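Local coordinates for glucose-binding protein (PDB 2B3B) that binds glucose in a pocket within its fold and probably serves as the solute-binding component of a sugar transport system, at residues W134-P139 / K153-E158; L172-A177 / V343-H348; W8-E13 / N35-G40. All coordinates share one frame; numbering follows the deposited sequence.

Contact 1 (W134-P139 / K153-E158); sequences WGVNPP and KQKGLE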
ATOM      1  N   TRP A 134       3.930 -29.959  -2.008  1.00 43.90           N
ATOM      2  CA  TRP A 134       2.884 -30.107  -3.044  1.00 43.73           C
ATOM      3  C   TRP A 134       3.435 -30.334  -4.447  1.00 43.39           C
ATOM      4  O   TRP A 134       2.680 -30.537  -5.393  1.00 43.13           O
ATOM      5  CB  TRP A 134       2.002 -28.860  -3.104  1.00 43.64           C
ATOM      6  CG  TRP A 134       1.138 -28.696  -1.938  1.00 43.48           C
ATOM      7  CD1 TRP A 134       0.413 -29.662  -1.311  1.00 43.60           C
ATOM      8  CD2 TRP A 134       0.867 -27.474  -1.253  1.00 43.68           C
ATOM      9  NE1 TRP A 134      -0.279 -29.120  -0.253  1.00 44.42           N
ATOM     10  CE2 TRP A 134      -0.023 -27.773  -0.201  1.00 43.83           C
ATOM     11  CE3 TRP A 134       1.294 -26.147  -1.427  1.00 43.91           C
ATOM     12  CZ2 TRP A 134      -0.498 -26.795   0.678  1.00 43.72           C
ATOM     13  CZ3 TRP A 134       0.835 -25.183  -0.545  1.00 43.58           C
ATOM     14  CH2 TRP A 134      -0.055 -25.508   0.491  1.00 43.38           C
ATOM     15  N   GLY A 135       4.748 -30.260  -4.583  1.00 43.58           N
ATOM     16  CA  GLY A 135       5.393 -30.399  -5.879  1.00 43.86           C
ATOM     17  C   GLY A 135       4.864 -29.464  -6.943  1.00 43.96           C
ATOM     18  O   GLY A 135       4.446 -29.919  -8.002  1.00 44.20           O
ATOM     19  N   VAL A 136       4.880 -28.157  -6.662  1.00 43.77           N
ATOM     20  CA  VAL A 136       4.571 -27.126  -7.672  1.00 43.46           C
ATOM     21  C   VAL A 136       5.611 -26.013  -7.600  1.00 43.06           C
ATOM     22  O   VAL A 136       6.287 -25.872  -6.584  1.00 43.24           O
ATOM     23  CB  VAL A 136       3.161 -26.490  -7.467  1.00 43.56           C
ATOM     24  CG1 VAL A 136       2.072 -27.557  -7.436  1.00 43.32           C
ATOM     25  CG2 VAL A 136       3.124 -25.649  -6.184  1.00 43.63           C
ATOM     26  N   ASN A 137       5.704 -25.224  -8.668  1.00 42.65           N
ATOM     27  CA  ASN A 137       6.531 -24.013  -8.735  1.00 42.53           C
ATOM     28  C   ASN A 137       5.715 -22.736  -8.448  1.00 42.22           C
ATOM     29  O   ASN A 137       4.483 -22.758  -8.545  1.00 41.94           O
ATOM     30  CB  ASN A 137       7.120 -23.866 -10.142  1.00 43.06           C
ATOM     31  CG  ASN A 137       8.069 -25.008 -10.530  1.00 44.11           C
ATOM     32  OD1 ASN A 137       8.775 -25.583  -9.696  1.00 45.28           O
ATOM     33  ND2 ASN A 137       8.091 -25.321 -11.820  1.00 45.18           N
ATOM     34  N   PRO A 138       6.397 -21.612  -8.121  1.00 41.75           N
ATOM     35  CA  PRO A 138       5.725 -20.317  -7.995  1.00 41.15           C
ATOM     36  C   PRO A 138       5.394 -19.717  -9.355  1.00 40.86           C
ATOM     37  O   PRO A 138       6.305 -19.481 -10.144  1.00 40.88           O
ATOM     38  CB  PRO A 138       6.761 -19.451  -7.274  1.00 41.51           C
ATOM     39  CG  PRO A 138       8.059 -20.036  -7.624  1.00 41.29           C
ATOM     40  CD  PRO A 138       7.835 -21.507  -7.793  1.00 41.70           C
ATOM     41  N   PRO A 139       4.096 -19.474  -9.636  1.00 40.12           N
ATOM     42  CA  PRO A 139       3.687 -19.078 -10.984  1.00 39.77           C
ATOM     43  C   PRO A 139       4.066 -17.650 -11.390  1.00 39.45           C
ATOM     44  O   PRO A 139       3.895 -16.694 -10.618  1.00 38.90           O
ATOM     45  CB  PRO A 139       2.167 -19.278 -10.969  1.00 39.70           C
ATOM     46  CG  PRO A 139       1.777 -19.246  -9.550  1.00 39.86           C
ATOM     47  CD  PRO A 139       2.948 -19.624  -8.723  1.00 39.87           C
ATOM     48  N   LYS A 153      -5.905 -27.936  -6.112  1.00 36.43           N
ATOM     49  CA  LYS A 153      -7.244 -28.422  -5.769  1.00 37.57           C
ATOM     50  C   LYS A 153      -7.333 -29.940  -5.938  1.00 37.86           C
ATOM     51  O   LYS A 153      -7.824 -30.635  -5.044  1.00 37.10           O
ATOM     52  CB  LYS A 153      -8.320 -27.741  -6.605  1.00 37.01           C
ATOM     53  CG  LYS A 153      -8.726 -26.364  -6.049  1.00 37.51           C
ATOM     54  CD  LYS A 153      -9.443 -25.578  -7.117  1.00 37.29           C
ATOM     55  CE  LYS A 153      -9.785 -24.182  -6.661  1.00 36.96           C
ATOM     56  NZ  LYS A 153     -10.752 -23.566  -7.602  1.00 36.93           N
ATOM     57  N   GLN A 154      -6.848 -30.418  -7.082  1.00 38.82           N
ATOM     58  CA  GLN A 154      -6.723 -31.867  -7.360  1.00 39.90           C
ATOM     59  C   GLN A 154      -5.979 -32.581  -6.231  1.00 39.86           C
ATOM     60  O   GLN A 154      -6.438 -33.607  -5.721  1.00 40.82           O
ATOM     61  CB  GLN A 154      -6.017 -32.097  -8.709  1.00 40.35           C
ATOM     62  CG  GLN A 154      -6.903 -31.716  -9.917  1.00 42.02           C
ATOM     63  CD  GLN A 154      -6.124 -31.534 -11.232  1.00 42.51           C
ATOM     64  OE1 GLN A 154      -4.909 -31.779 -11.307  1.00 47.03           O
ATOM     65  NE2 GLN A 154      -6.833 -31.100 -12.278  1.00 43.98           N
ATOM     66  N   LYS A 155      -4.866 -31.999  -5.799  1.00 39.56           N
ATOM     67  CA  LYS A 155      -4.070 -32.552  -4.704  1.00 39.05           C
ATOM     68  C   LYS A 155      -4.645 -32.312  -3.299  1.00 38.34           C
ATOM     69  O   LYS A 155      -3.970 -32.608  -2.317  1.00 39.09           O
ATOM     70  CB  LYS A 155      -2.635 -32.018  -4.777  1.00 39.60           C
ATOM     71  CG  LYS A 155      -1.940 -32.384  -6.083  1.00 40.13           C
ATOM     72  CD  LYS A 155      -0.521 -31.921  -6.105  1.00 39.87           C
ATOM     73  CE  LYS A 155       0.170 -32.423  -7.350  1.00 41.03           C
ATOM     74  NZ  LYS A 155       1.559 -31.895  -7.490  1.00 41.98           N
ATOM     75  N   GLY A 156      -5.867 -31.785  -3.193  1.00 36.93           N
ATOM     76  CA  GLY A 156      -6.527 -31.604  -1.896  1.00 36.11           C
ATOM     77  C   GLY A 156      -6.513 -30.224  -1.237  1.00 35.35           C
ATOM     78  O   GLY A 156      -7.095 -30.057  -0.151  1.00 34.85           O
ATOM     79  N   LEU A 157      -5.872 -29.240  -1.868  1.00 34.07           N
ATOM     80  CA  LEU A 157      -5.887 -27.861  -1.340  1.00 33.67           C
ATOM     81  C   LEU A 157      -7.090 -27.099  -1.923  1.00 32.38           C
ATOM     82  O   LEU A 157      -7.046 -26.647  -3.053  1.00 32.50           O
ATOM     83  CB  LEU A 157      -4.563 -27.148  -1.645  1.00 33.64           C
ATOM     84  CG  LEU A 157      -4.268 -25.830  -0.897  1.00 33.65           C
ATOM     85  CD1 LEU A 157      -4.262 -25.951   0.626  1.00 32.69           C
ATOM     86  CD2 LEU A 157      -2.949 -25.254  -1.371  1.00 33.66           C
ATOM     87  N   GLU A 158      -8.157 -26.987  -1.128  1.00 31.95           N
ATOM     88  CA  GLU A 158      -9.455 -26.439  -1.551  1.00 31.80           C
ATOM     89  C   GLU A 158      -9.401 -24.996  -2.082  1.00 29.90           C
ATOM     90  O   GLU A 158     -10.105 -24.631  -3.022  1.00 28.20           O
ATOM     91  CB  GLU A 158     -10.420 -26.424  -0.362  1.00 32.39           C
ATOM     92  CG  GLU A 158     -11.276 -27.640  -0.226  1.00 36.54           C
ATOM     93  CD  GLU A 158     -12.206 -27.577   0.990  1.00 36.72           C
ATOM     94  OE1 GLU A 158     -12.797 -26.504   1.255  1.00 41.01           O
ATOM     95  OE2 GLU A 158     -12.334 -28.621   1.680  1.00 43.53           O
TER
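Lys155 stretches across to the backbone of Trp134, while Leu157, two residues further on, lies against the Trp134 indole. The lysine can be followed from its root. CB is directed at loop 134-139, and CG stands anti to the lysine's own carbonyl carbon (chi1 -60°); beyond it the chain is fully extended, which gives the amine the reach it needs. Lys155 CD is the first atom to arrive, 3.6 Å from Trp134 O, and CE passes the same oxygen at a similar range. Lys155 NZ then closes the bridge with a hydrogen bond to Trp134 O of 2.7 Å. The C=O...N angle is 158° and the nitrogen is tilted by 20° from the carbonyl plane, so the amine approaches roughly from beyond the oxygen. The neighbouring Gly135 O is 3.5 Å from NZ, a longer approach that would add to the negative potential around the amine.

The apolar half is a CH-pi contact. Leu157 CD2 sits over one face of the indole, 3.7 Å from the centroid of its six-membered ring and displaced toward the rim, with CZ2 and CH2 nearest. Leu157 CD1 reaches CZ2 at 3.9 Å, and the two side chains cross at about a right angle. Trp134 also packs on Leu152, and both it and Leu157 touch Ala237, which sets the indole on helix 142-154 and both side chains on a loop.

Each segment carries the positive-phi glycine of a Schellman motif: Gly135 after helix 128-133, and Gly156 as the C-prime residue that ends helix 142-154. The contact thus joins two helix C-termini at the protein surface.

Contact 2 (L172-A177 / V343-H348); sequences LWESVA and VGSLVH. With GLC (alpha-D-glucopyranose), chain G.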
ATOM      1  N   LEU A 172      -5.714  -7.409  -4.723  1.00 16.90           N
ATOM      2  CA  LEU A 172      -5.532  -8.434  -5.723  1.00 17.49           C
ATOM      3  C   LEU A 172      -5.854  -7.924  -7.122  1.00 17.30           C
ATOM      4  O   LEU A 172      -5.091  -8.148  -8.058  1.00 16.41           O
ATOM      5  CB  LEU A 172      -6.394  -9.638  -5.395  1.00 17.49           C
ATOM      6  CG  LEU A 172      -6.422 -10.775  -6.401  1.00 18.22           C
ATOM      7  CD1 LEU A 172      -5.056 -11.389  -6.498  1.00 18.37           C
ATOM      8  CD2 LEU A 172      -7.450 -11.780  -5.867  1.00 18.48           C
ATOM      9  N   TRP A 173      -6.967  -7.215  -7.251  1.00 18.20           N
ATOM     10  CA  TRP A 173      -7.403  -6.708  -8.544  1.00 18.05           C
ATOM     11  C   TRP A 173      -6.331  -5.837  -9.205  1.00 18.40           C
ATOM     12  O   TRP A 173      -6.109  -5.951 -10.403  1.00 18.84           O
ATOM     13  CB  TRP A 173      -8.710  -5.915  -8.423  1.00 18.81           C
ATOM     14  CG  TRP A 173      -9.230  -5.448  -9.747  1.00 18.80           C
ATOM     15  CD1 TRP A 173     -10.060  -6.151 -10.589  1.00 20.38           C
ATOM     16  CD2 TRP A 173      -8.946  -4.194 -10.421  1.00 17.96           C
ATOM     17  NE1 TRP A 173     -10.301  -5.417 -11.737  1.00 19.37           N
ATOM     18  CE2 TRP A 173      -9.650  -4.216 -11.658  1.00 19.25           C
ATOM     19  CE3 TRP A 173      -8.173  -3.072 -10.104  1.00 18.36           C
ATOM     20  CZ2 TRP A 173      -9.607  -3.154 -12.566  1.00 19.64           C
ATOM     21  CZ3 TRP A 173      -8.117  -2.027 -11.001  1.00 19.63           C
ATOM     22  CH2 TRP A 173      -8.844  -2.069 -12.222  1.00 20.50           C
ATOM     23  N   GLU A 174      -5.662  -4.969  -8.444  1.00 18.18           N
ATOM     24  CA  GLU A 174      -4.704  -4.050  -9.090  1.00 18.18           C
ATOM     25  C   GLU A 174      -3.497  -4.787  -9.640  1.00 18.15           C
ATOM     26  O   GLU A 174      -2.990  -4.414 -10.686  1.00 18.31           O
ATOM     27  CB  GLU A 174      -4.338  -2.837  -8.213  1.00 18.13           C
ATOM     28  CG  GLU A 174      -3.515  -3.112  -6.938  1.00 16.75           C
ATOM     29  CD  GLU A 174      -3.215  -1.823  -6.190  1.00 17.32           C
ATOM     30  OE1 GLU A 174      -3.850  -0.788  -6.510  1.00 16.21           O
ATOM     31  OE2 GLU A 174      -2.358  -1.830  -5.280  1.00 15.28           O
ATOM     32  N   SER A 175      -3.086  -5.877  -9.001  1.00 18.77           N
ATOM     33  CA  SER A 175      -2.044  -6.738  -9.575  1.00 19.65           C
ATOM     34  C   SER A 175      -2.506  -7.409 -10.870  1.00 20.13           C
ATOM     35  O   SER A 175      -1.767  -7.454 -11.868  1.00 20.69           O
ATOM     36  CB  SER A 175      -1.634  -7.828  -8.599  1.00 19.61           C
ATOM     37  OG  SER A 175      -0.614  -7.373  -7.753  1.00 21.53           O
ATOM     38  N   VAL A 176      -3.712  -7.956 -10.844  1.00 20.21           N
ATOM     39  CA  VAL A 176      -4.274  -8.599 -12.041  1.00 20.29           C
ATOM     40  C   VAL A 176      -4.330  -7.566 -13.146  1.00 20.76           C
ATOM     41  O   VAL A 176      -3.829  -7.819 -14.223  1.00 21.77           O
ATOM     42  CB  VAL A 176      -5.669  -9.237 -11.782  1.00 20.32           C
ATOM     43  CG1 VAL A 176      -6.295  -9.777 -13.076  1.00 20.97           C
ATOM     44  CG2 VAL A 176      -5.560 -10.369 -10.763  1.00 19.80           C
ATOM     45  N   ALA A 177      -4.920  -6.393 -12.883  1.00 21.45           N
ATOM     46  CA  ALA A 177      -5.049  -5.339 -13.896  1.00 21.48           C
ATOM     47  C   ALA A 177      -3.704  -4.925 -14.476  1.00 21.98           C
ATOM     48  O   ALA A 177      -3.577  -4.773 -15.692  1.00 21.81           O
ATOM     49  CB  ALA A 177      -5.759  -4.116 -13.318  1.00 21.08           C
ATOM     50  N   VAL A 343       5.211   2.007 -11.284  1.00 21.94           N
ATOM     51  CA  VAL A 343       3.849   2.545 -11.418  1.00 20.94           C
ATOM     52  C   VAL A 343       3.286   2.696 -10.014  1.00 20.06           C
ATOM     53  O   VAL A 343       3.867   2.225  -9.062  1.00 20.03           O
ATOM     54  CB  VAL A 343       2.909   1.638 -12.278  1.00 20.51           C
ATOM     55  CG1 VAL A 343       3.503   1.390 -13.672  1.00 20.96           C
ATOM     56  CG2 VAL A 343       2.638   0.316 -11.574  1.00 20.30           C
ATOM     57  N   GLY A 344       2.157   3.369  -9.882  1.00 20.07           N
ATOM     58  CA  GLY A 344       1.565   3.575  -8.577  1.00 19.14           C
ATOM     59  C   GLY A 344       0.340   2.722  -8.327  1.00 18.49           C
ATOM     60  O   GLY A 344      -0.364   2.282  -9.261  1.00 18.20           O
ATOM     61  N   SER A 345       0.069   2.518  -7.044  1.00 17.95           N
ATOM     62  CA  SER A 345      -1.086   1.756  -6.576  1.00 17.06           C
ATOM     63  C   SER A 345      -2.346   2.627  -6.619  1.00 17.34           C
ATOM     64  O   SER A 345      -2.302   3.852  -6.395  1.00 15.72           O
ATOM     65  CB  SER A 345      -0.817   1.212  -5.155  1.00 17.15           C
ATOM     66  OG  SER A 345      -1.998   0.899  -4.437  1.00 15.92           O
ATOM     67  N   LEU A 346      -3.462   1.976  -6.938  1.00 15.90           N
ATOM     68  CA  LEU A 346      -4.779   2.549  -6.777  1.00 15.81           C
ATOM     69  C   LEU A 346      -5.243   2.423  -5.331  1.00 15.51           C
ATOM     70  O   LEU A 346      -5.718   3.388  -4.721  1.00 15.20           O
ATOM     71  CB  LEU A 346      -5.801   1.801  -7.673  1.00 15.73           C
ATOM     72  CG  LEU A 346      -7.276   1.866  -7.256  1.00 15.75           C
ATOM     73  CD1 LEU A 346      -7.814   3.274  -7.400  1.00 18.88           C
ATOM     74  CD2 LEU A 346      -8.128   0.912  -8.137  1.00 15.17           C
ATOM     75  N   VAL A 347      -5.145   1.209  -4.792  1.00 15.55           N
ATOM     76  CA  VAL A 347      -5.750   0.916  -3.508  1.00 15.65           C
ATOM     77  C   VAL A 347      -5.038   1.672  -2.391  1.00 15.59           C
ATOM     78  O   VAL A 347      -5.670   2.016  -1.370  1.00 15.78           O
ATOM     79  CB  VAL A 347      -5.809  -0.609  -3.236  1.00 15.71           C
ATOM     80  CG1 VAL A 347      -6.351  -0.892  -1.843  1.00 16.31           C
ATOM     81  CG2 VAL A 347      -6.737  -1.254  -4.283  1.00 15.22           C
ATOM     82  N   HIS A 348      -3.774   2.002  -2.634  1.00 15.35           N
ATOM     83  CA  HIS A 348      -2.950   2.691  -1.644  1.00 16.37           C
ATOM     84  C   HIS A 348      -2.532   4.114  -2.076  1.00 17.44           C
ATOM     85  O   HIS A 348      -1.441   4.581  -1.718  1.00 16.75           O
ATOM     86  CB  HIS A 348      -1.785   1.808  -1.252  1.00 15.39           C
ATOM     87  CG  HIS A 348      -2.223   0.436  -0.830  1.00 15.79           C
ATOM     88  ND1 HIS A 348      -2.772   0.168   0.416  1.00 11.74           N
ATOM     89  CD2 HIS A 348      -2.288  -0.719  -1.530  1.00 12.36           C
ATOM     90  CE1 HIS A 348      -3.108  -1.109   0.470  1.00 14.74           C
ATOM     91  NE2 HIS A 348      -2.851  -1.665  -0.707  1.00 11.87           N
TER
HETATM   92  C1  GLC G2605      -1.682   0.902   3.834  1.00 20.33           C
HETATM   93  C2  GLC G2605      -0.289   1.504   4.231  1.00 18.08           C
HETATM   94  C3  GLC G2605       0.673   0.560   4.966  1.00 16.36           C
HETATM   95  C4  GLC G2605      -0.093  -0.483   5.786  1.00 15.64           C
HETATM   96  C5  GLC G2605      -1.079  -1.257   4.892  1.00 15.84           C
HETATM   97  C6  GLC G2605      -1.941  -2.304   5.616  1.00 14.64           C
HETATM   98  O1  GLC G2605      -2.093   1.119   2.536  1.00 21.33           O
HETATM   99  O2  GLC G2605       0.339   2.300   3.212  1.00 17.59           O
HETATM  100  O3  GLC G2605       1.460   1.339   5.853  1.00 17.28           O
HETATM  101  O4  GLC G2605       0.814  -1.397   6.379  1.00 15.51           O
HETATM  102  O5  GLC G2605      -2.006  -0.426   4.213  1.00 14.15           O
HETATM  103  O6  GLC G2605      -2.727  -1.706   6.605  1.00 14.44           O
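Glu174 drives its carboxylate into the turn formed by Ser345, Leu346 and Val347. OE1 accepts two backbone N-H groups, Leu346 N at 2.8 Å and Val347 N at 2.9 Å from OE1. They come from opposite faces of the carboxylate plane; the Val347 bond is nearly straight (170°), the Leu346 bond more bent. The other oxygen, OE2, takes the hydroxyl of Ser345 on its syn lone pair, with OG 2.9 Å away, and is also hydrogen-bonded to Ser121. Several donors therefore fix the rotation of this buried acid. Its CG lies between the backbone N and the carbonyl carbon (chi1 68°), from where the extended chain carries the carboxylate to the turn.

In the next shell Ser345 OG accepts from His348 N at 2.8 Å, an ST motif that holds the backbone of His348 in place. His348 in turn presents ND1 to the glucose O1; their separation is so short that its exact value is doubtful. NE2 of this ring is hydrogen-bonded to His171.

Trp173, beside Leu346, packs among Trp205, Phe208 and Phe360. The contact thereby fastens helix 166-191 to the turn that follows strand 341-344, which runs parallel to strand 272-280, while helix 199-212 packs against Leu172 and Val176.

Contact 3 (W8-E13 / N35-G40); sequences WWAGDE and NATVTG. With GLC (alpha-D-glucopyranose), chain G.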
ATOM      1  N   TRP A   8      -2.975   4.377  10.942  1.00 17.98           N
ATOM      2  CA  TRP A   8      -3.671   3.114  11.114  1.00 18.73           C
ATOM      3  C   TRP A   8      -2.722   1.996  11.496  1.00 19.07           C
ATOM      4  O   TRP A   8      -3.008   0.815  11.306  1.00 19.24           O
ATOM      5  CB  TRP A   8      -4.529   2.791   9.894  1.00 18.53           C
ATOM      6  CG  TRP A   8      -3.909   2.624   8.555  1.00 17.59           C
ATOM      7  CD1 TRP A   8      -3.514   1.456   7.985  1.00 18.73           C
ATOM      8  CD2 TRP A   8      -3.777   3.629   7.547  1.00 17.19           C
ATOM      9  NE1 TRP A   8      -3.097   1.668   6.687  1.00 17.65           N
ATOM     10  CE2 TRP A   8      -3.263   2.996   6.385  1.00 18.78           C
ATOM     11  CE3 TRP A   8      -4.066   4.998   7.502  1.00 18.22           C
ATOM     12  CZ2 TRP A   8      -2.997   3.699   5.198  1.00 18.11           C
ATOM     13  CZ3 TRP A   8      -3.795   5.705   6.310  1.00 18.51           C
ATOM     14  CH2 TRP A   8      -3.257   5.053   5.192  1.00 19.09           C
ATOM     15  N   TRP A   9      -1.598   2.360  12.101  1.00 19.54           N
ATOM     16  CA  TRP A   9      -0.602   1.354  12.426  1.00 19.73           C
ATOM     17  C   TRP A   9      -0.873   0.731  13.793  1.00 20.47           C
ATOM     18  O   TRP A   9      -0.070   0.841  14.717  1.00 20.56           O
ATOM     19  CB  TRP A   9       0.792   1.958  12.329  1.00 19.23           C
ATOM     20  CG  TRP A   9       1.182   2.198  10.927  1.00 18.81           C
ATOM     21  CD1 TRP A   9       0.848   1.440   9.818  1.00 18.91           C
ATOM     22  CD2 TRP A   9       1.995   3.272  10.444  1.00 19.42           C
ATOM     23  NE1 TRP A   9       1.380   2.004   8.692  1.00 19.28           N
ATOM     24  CE2 TRP A   9       2.114   3.109   9.042  1.00 16.61           C
ATOM     25  CE3 TRP A   9       2.622   4.370  11.061  1.00 17.94           C
ATOM     26  CZ2 TRP A   9       2.843   3.992   8.247  1.00 19.85           C
ATOM     27  CZ3 TRP A   9       3.347   5.257  10.269  1.00 19.20           C
ATOM     28  CH2 TRP A   9       3.455   5.062   8.875  1.00 18.72           C
ATOM     29  N   ALA A  10      -2.024   0.066  13.908  1.00 20.79           N
ATOM     30  CA  ALA A  10      -2.484  -0.477  15.177  1.00 20.82           C
ATOM     31  C   ALA A  10      -2.027  -1.904  15.289  1.00 20.76           C
ATOM     32  O   ALA A  10      -1.671  -2.530  14.293  1.00 20.79           O
ATOM     33  CB  ALA A  10      -3.978  -0.389  15.260  1.00 21.56           C
ATOM     34  N   GLY A  11      -2.019  -2.418  16.516  1.00 21.72           N
ATOM     35  CA  GLY A  11      -1.733  -3.821  16.786  1.00 21.14           C
ATOM     36  C   GLY A  11      -0.386  -4.246  16.248  1.00 21.63           C
ATOM     37  O   GLY A  11       0.644  -3.589  16.518  1.00 22.22           O
ATOM     38  N   ASP A  12      -0.384  -5.304  15.449  1.00 20.36           N
ATOM     39  CA  ASP A  12       0.872  -5.844  14.930  1.00 21.56           C
ATOM     40  C   ASP A  12       1.471  -5.045  13.774  1.00 21.02           C
ATOM     41  O   ASP A  12       2.538  -5.419  13.257  1.00 20.95           O
ATOM     42  CB  ASP A  12       0.759  -7.331  14.564  1.00 21.24           C
ATOM     43  CG  ASP A  12      -0.235  -7.606  13.446  1.00 24.16           C
ATOM     44  OD1 ASP A  12      -0.199  -6.895  12.399  1.00 24.92           O
ATOM     45  OD2 ASP A  12      -1.039  -8.579  13.625  1.00 22.09           O
ATOM     46  N   GLU A  13       0.767  -3.991  13.344  1.00 20.98           N
ATOM     47  CA  GLU A  13       1.353  -3.016  12.433  1.00 21.40           C
ATOM     48  C   GLU A  13       2.133  -1.913  13.171  1.00 21.94           C
ATOM     49  O   GLU A  13       2.789  -1.088  12.524  1.00 22.62           O
ATOM     50  CB  GLU A  13       0.275  -2.381  11.560  1.00 21.89           C
ATOM     51  CG  GLU A  13      -0.532  -3.385  10.710  1.00 19.80           C
ATOM     52  CD  GLU A  13      -0.907  -2.835   9.347  1.00 21.03           C
ATOM     53  OE1 GLU A  13      -2.112  -2.871   8.972  1.00 18.09           O
ATOM     54  OE2 GLU A  13       0.016  -2.365   8.654  1.00 20.45           O
ATOM     55  N   ASN A  35      -0.307   8.307  20.630  1.00 25.29           N
ATOM     56  CA  ASN A  35      -0.324   7.399  19.493  1.00 25.45           C
ATOM     57  C   ASN A  35      -1.784   7.124  19.123  1.00 25.05           C
ATOM     58  O   ASN A  35      -2.400   6.180  19.613  1.00 25.08           O
ATOM     59  CB  ASN A  35       0.445   6.113  19.813  1.00 25.21           C
ATOM     60  CG  ASN A  35       0.572   5.185  18.590  1.00 26.22           C
ATOM     61  OD1 ASN A  35       0.015   5.467  17.531  1.00 25.18           O
ATOM     62  ND2 ASN A  35       1.336   4.102  18.730  1.00 25.92           N
ATOM     63  N   ALA A  36      -2.335   7.981  18.270  1.00 24.27           N
ATOM     64  CA  ALA A  36      -3.757   7.933  17.907  1.00 23.80           C
ATOM     65  C   ALA A  36      -3.991   7.059  16.668  1.00 23.37           C
ATOM     66  O   ALA A  36      -4.126   7.550  15.561  1.00 23.54           O
ATOM     67  CB  ALA A  36      -4.267   9.335  17.679  1.00 24.04           C
ATOM     68  N   THR A  37      -4.019   5.754  16.861  1.00 22.58           N
ATOM     69  CA  THR A  37      -4.301   4.836  15.772  1.00 22.39           C
ATOM     70  C   THR A  37      -5.798   4.596  15.610  1.00 21.91           C
ATOM     71  O   THR A  37      -6.536   4.532  16.597  1.00 22.83           O
ATOM     72  CB  THR A  37      -3.598   3.487  15.970  1.00 22.98           C
ATOM     73  OG1 THR A  37      -3.853   3.006  17.289  1.00 23.04           O
ATOM     74  CG2 THR A  37      -2.101   3.648  15.784  1.00 23.34           C
ATOM     75  N   VAL A  38      -6.228   4.496  14.356  1.00 20.27           N
ATOM     76  CA  VAL A  38      -7.563   4.024  14.011  1.00 20.08           C
ATOM     77  C   VAL A  38      -7.394   2.649  13.359  1.00 19.24           C
ATOM     78  O   VAL A  38      -6.819   2.502  12.277  1.00 18.38           O
ATOM     79  CB  VAL A  38      -8.317   4.996  13.089  1.00 20.17           C
ATOM     80  CG1 VAL A  38      -9.744   4.479  12.769  1.00 20.55           C
ATOM     81  CG2 VAL A  38      -8.393   6.390  13.710  1.00 20.51           C
ATOM     82  N   THR A  39      -7.889   1.637  14.052  1.00 18.58           N
ATOM     83  CA  THR A  39      -7.669   0.259  13.643  1.00 17.98           C
ATOM     84  C   THR A  39      -8.434  -0.030  12.333  1.00 17.56           C
ATOM     85  O   THR A  39      -9.651   0.253  12.207  1.00 17.14           O
ATOM     86  CB  THR A  39      -8.102  -0.714  14.732  1.00 17.89           C
ATOM     87  OG1 THR A  39      -7.503  -0.320  15.985  1.00 19.31           O
ATOM     88  CG2 THR A  39      -7.685  -2.171  14.356  1.00 18.57           C
ATOM     89  N   GLY A  40      -7.711  -0.580  11.369  1.00 16.81           N
ATOM     90  CA  GLY A  40      -8.316  -0.966  10.097  1.00 16.56           C
ATOM     91  C   GLY A  40      -7.331  -0.996   8.964  1.00 16.57           C
ATOM     92  O   GLY A  40      -6.690   0.023   8.639  1.00 17.33           O
TER
HETATM   93  C1  GLC G2605      -1.682   0.902   3.834  1.00 20.33           C
HETATM   94  C2  GLC G2605      -0.289   1.504   4.231  1.00 18.08           C
HETATM   95  C3  GLC G2605       0.673   0.560   4.966  1.00 16.36           C
HETATM   96  C4  GLC G2605      -0.093  -0.483   5.786  1.00 15.64           C
HETATM   97  C5  GLC G2605      -1.079  -1.257   4.892  1.00 15.84           C
HETATM   98  C6  GLC G2605      -1.941  -2.304   5.616  1.00 14.64           C
HETATM   99  O1  GLC G2605      -2.093   1.119   2.536  1.00 21.33           O
HETATM  100  O2  GLC G2605       0.339   2.300   3.212  1.00 17.59           O
HETATM  101  O3  GLC G2605       1.460   1.339   5.853  1.00 17.28           O
HETATM  102  O4  GLC G2605       0.814  -1.397   6.379  1.00 15.51           O
HETATM  103  O5  GLC G2605      -2.006  -0.426   4.213  1.00 14.15           O
HETATM  104  O6  GLC G2605      -2.727  -1.706   6.605  1.00 14.44           O
HETATM  105  O   HOH W   1      -4.939  -1.098  11.642  1.00 15.58           O
HETATM  106  O   HOH W   2       0.806   1.492  17.280  1.00 28.71           O
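The glucose pocket takes one wall from the loop after strand 2-7, where Trp8, Trp9 and Ala10 lean on segment 35-40. No direct hydrogen bond joins the two segments. Trp8 CB instead rests 3.3 Å from Val38 O, which the Trp8 CA-H also approaches, and Ala10 CB lies 3.6 Å from Thr39 OG1. Two waters complete the join: one donates to Trp8 O and accepts from Gly40 N, the other links Trp9 O to Asn35 ND2.

The sugar meets these tryptophans at their edges. With CG of Trp8 between its backbone N and carbonyl carbon (chi1 61°), the indole edge turns to the glucose, NE1 3.3 Å from C1, and gives a weak bond to O5. Trp9 NE1 donates to O3 at 2.9 Å. Glu13 grips two hydroxyls, OE1 accepting from O6 at 2.7 Å and OE2 from O4 at 2.6 Å. With an alanine in place of Trp8, glucose O5 would probably lose its weak N-H donor and C1 the indole edge beside it.

The Trp8 ring also meets that of His66, at the end of strand 62-66, and touches Ala46 of helix 44-55. Parallel strands 2-7 and 32-37, joined through helix 15-27 in a beta-alpha-beta crossover, carry the two segments at their C-terminal ends.

Overall arrangement
From the N terminus the contacts close three loops in series, none nested in or crossing another. Contact 3 comes first, joining the ends of strands 2-7 and 32-37 across an intervening helix. Contact 1 follows with a short closure around helix 142-154, remote from the sugar and about 21 Å from contact 3 at the nearest atoms. Contact 2 opens last and spans the longest loop, bringing helix 166-191 to the chain after strand 341-344. That strand belongs to the same large mixed sheet as the strands of contact 3. Contacts 2 and 3, about 6 Å apart at their nearest atoms, both reach the glucose, while contact 1 lies at the surface.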